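Long-range contact in complement factor MASP-3 (PDB 3DEM), which belongs to the serine proteases of the complement system and, through its CUB1-EGF-CUB2 region, interacts with mannan-binding lectin and ficolins: residues P18-S23 against E106-G111. Residues are numbered along the deposited sequence; the frame is centred on the assembly and turned at random.
Sequences PDSYPS and EERFTG
Tyr21 sets CD2 and CE2 of its ring beside the backbone from Phe109 O to Gly111 N. The Tyr21 and Phe109 side chains extend alongside each other in one direction. A chi1 of 56° tucks Tyr21 CG between its own backbone N and C, the most hindered rotamer. From there CE2 meets Phe109 CB at 3.6 Å, and CD2 comes within 3.5 Å of Gly111 N, which lies at the ring edge. Tyr21 OH passes beside Phe109 CB and CD1, but its polar partner is Asp57 OD2, to which it is hydrogen-bonded. Asp57 is a ligand of the calcium ion at this end of the first CUB domain, so Tyr21 is a second-shell residue, consistent with steadying that carboxylate. Both segments belong to the CUB beta-sandwich. Residues 18-23 lie in the loop between strands 9-13 and 25-32. Residues 106-110 lie in the loop after strand 94-101, and Gly111 opens strand 111-120. Phe99 stacks edge-to-face with Tyr21. One direct backbone bond ties the segments: Tyr21 N donates to Phe109 O at 3.1 Å, nearly along the C=O axis (164°). The same oxygen takes a CA-H contact from Ser20 CA at 3.2 Å. Arg108, its chain bent at chi2 (30°), rests CG 3.5 Å from Ser20 OG. A water also bridges the segments: it lies 2.7 Å from Asp19 O and 3.0 Å from Thr110 O and links the two carbonyls by hydrogen bonds. Thr110 CG2 also touches Pro18 O at 3.7 Å, and Phe151 of the second subunit packs against both residues.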
loop_
_atom_site.group_PDB
_atom_site.type_symbol
_atom_site.label_atom_id
_atom_site.label_comp_id
_atom_site.label_asym_id
_atom_site.label_seq_id
_atom_site.Cartn_x
_atom_site.Cartn_y
_atom_site.Cartn_z
ATOM N N PRO A 18 -3.131 -30.960 1.881
ATOM C CA PRO A 18 -4.155 -30.976 0.835
ATOM C C PRO A 18 -5.047 -32.223 0.828
ATOM O O PRO A 18 -5.824 -32.417 -0.108
ATOM C CB PRO A 18 -3.324 -30.927 -0.446
ATOM C CG PRO A 18 -2.073 -31.662 -0.097
ATOM C CD PRO A 18 -1.835 -31.455 1.382
ATOM N N ASP A 19 -4.932 -33.066 1.851
ATOM C CA ASP A 19 -5.815 -34.217 1.976
ATOM C C ASP A 19 -7.152 -33.788 2.561
ATOM O O ASP A 19 -7.278 -32.686 3.096
ATOM C CB ASP A 19 -5.184 -35.284 2.864
ATOM C CG ASP A 19 -3.968 -35.911 2.234
ATOM O OD1 ASP A 19 -4.098 -36.476 1.126
ATOM O OD2 ASP A 19 -2.885 -35.841 2.850
ATOM N N SER A 20 -8.145 -34.666 2.457
ATOM C CA SER A 20 -9.469 -34.396 3.004
ATOM C C SER A 20 -9.394 -34.103 4.498
ATOM O O SER A 20 -8.627 -34.730 5.224
ATOM C CB SER A 20 -10.402 -35.576 2.748
ATOM O OG SER A 20 -10.011 -36.710 3.501
ATOM N N TYR A 21 -10.185 -33.143 4.958
ATOM C CA TYR A 21 -10.167 -32.780 6.368
ATOM C C TYR A 21 -10.905 -33.798 7.235
ATOM O O TYR A 21 -11.822 -34.474 6.767
ATOM C CB TYR A 21 -10.716 -31.364 6.592
ATOM C CG TYR A 21 -12.108 -31.103 6.052
ATOM C CD1 TYR A 21 -13.239 -31.543 6.736
ATOM C CD2 TYR A 21 -12.293 -30.378 4.878
ATOM C CE1 TYR A 21 -14.513 -31.289 6.247
ATOM C CE2 TYR A 21 -13.561 -30.116 4.388
ATOM C CZ TYR A 21 -14.665 -30.575 5.076
ATOM O OH TYR A 21 -15.927 -30.318 4.595
ATOM N N PRO A 22 -10.490 -33.915 8.506
ATOM C CA PRO A 22 -11.132 -34.845 9.427
ATOM C C PRO A 22 -12.492 -34.323 9.882
ATOM O O PRO A 22 -12.771 -33.128 9.771
ATOM C CB PRO A 22 -10.155 -34.903 10.604
ATOM C CG PRO A 22 -9.469 -33.573 10.583
ATOM C CD PRO A 22 -9.386 -33.168 9.138
ATOM N N SER A 23 -13.338 -35.221 10.374
ATOM C CA SER A 23 -14.642 -34.826 10.881
ATOM C C SER A 23 -14.513 -34.340 12.321
ATOM O O SER A 23 -13.484 -34.549 12.963
ATOM C CB SER A 23 -15.635 -35.990 10.787
ATOM O OG SER A 23 -15.215 -37.076 11.585
ATOM N N GLU A 106 -19.074 -37.974 5.070
ATOM C CA GLU A 106 -19.239 -39.031 4.068
ATOM C C GLU A 106 -18.363 -38.758 2.843
ATOM O O GLU A 106 -17.407 -39.497 2.572
ATOM C CB GLU A 106 -20.706 -39.129 3.638
ATOM C CG GLU A 106 -21.694 -39.427 4.763
ATOM C CD GLU A 106 -21.912 -40.914 4.985
ATOM O OE1 GLU A 106 -20.918 -41.673 4.985
ATOM O OE2 GLU A 106 -23.080 -41.327 5.166
ATOM N N GLU A 107 -18.695 -37.693 2.108
ATOM C CA GLU A 107 -17.868 -37.225 0.995
ATOM C C GLU A 107 -16.568 -36.659 1.536
ATOM O O GLU A 107 -16.540 -36.111 2.638
ATOM C CB GLU A 107 -18.578 -36.136 0.195
ATOM C CG GLU A 107 -19.923 -36.520 -0.380
ATOM C CD GLU A 107 -20.477 -35.438 -1.292
ATOM O OE1 GLU A 107 -19.676 -34.820 -2.028
ATOM O OE2 GLU A 107 -21.705 -35.203 -1.277
ATOM N N ARG A 108 -15.500 -36.774 0.750
ATOM C CA ARG A 108 -14.173 -36.370 1.199
ATOM C C ARG A 108 -13.709 -35.036 0.620
ATOM O O ARG A 108 -13.006 -34.983 -0.393
ATOM C CB ARG A 108 -13.152 -37.465 0.898
ATOM C CG ARG A 108 -12.810 -38.338 2.097
ATOM C CD ARG A 108 -13.977 -38.466 3.076
ATOM N NE ARG A 108 -13.608 -39.274 4.239
ATOM C CZ ARG A 108 -12.934 -38.813 5.291
ATOM N NH1 ARG A 108 -12.553 -37.539 5.340
ATOM N NH2 ARG A 108 -12.640 -39.629 6.297
ATOM N N PHE A 109 -14.090 -33.963 1.296
ATOM C CA PHE A 109 -13.759 -32.615 0.868
ATOM C C PHE A 109 -12.357 -32.223 1.328
ATOM O O PHE A 109 -11.961 -32.516 2.452
ATOM C CB PHE A 109 -14.810 -31.638 1.399
ATOM C CG PHE A 109 -16.203 -31.936 0.917
ATOM C CD1 PHE A 109 -17.111 -32.596 1.734
ATOM C CD2 PHE A 109 -16.598 -31.575 -0.361
ATOM C CE1 PHE A 109 -18.391 -32.877 1.290
ATOM C CE2 PHE A 109 -17.877 -31.854 -0.814
ATOM C CZ PHE A 109 -18.775 -32.506 0.013
ATOM N N THR A 110 -11.613 -31.551 0.455
ATOM C CA THR A 110 -10.192 -31.309 0.687
ATOM C C THR A 110 -9.886 -29.996 1.404
ATOM O O THR A 110 -8.719 -29.646 1.597
ATOM C CB THR A 110 -9.385 -31.379 -0.626
ATOM O OG1 THR A 110 -9.976 -30.507 -1.597
ATOM C CG2 THR A 110 -9.361 -32.807 -1.164
ATOM N N GLY A 111 -10.930 -29.274 1.795
ATOM C CA GLY A 111 -10.763 -28.086 2.625
ATOM C C GLY A 111 -10.372 -26.817 1.888
ATOM O O GLY A 111 -10.864 -26.547 0.790
HETATM O O HOH W 1 -8.013 -30.396 4.394
#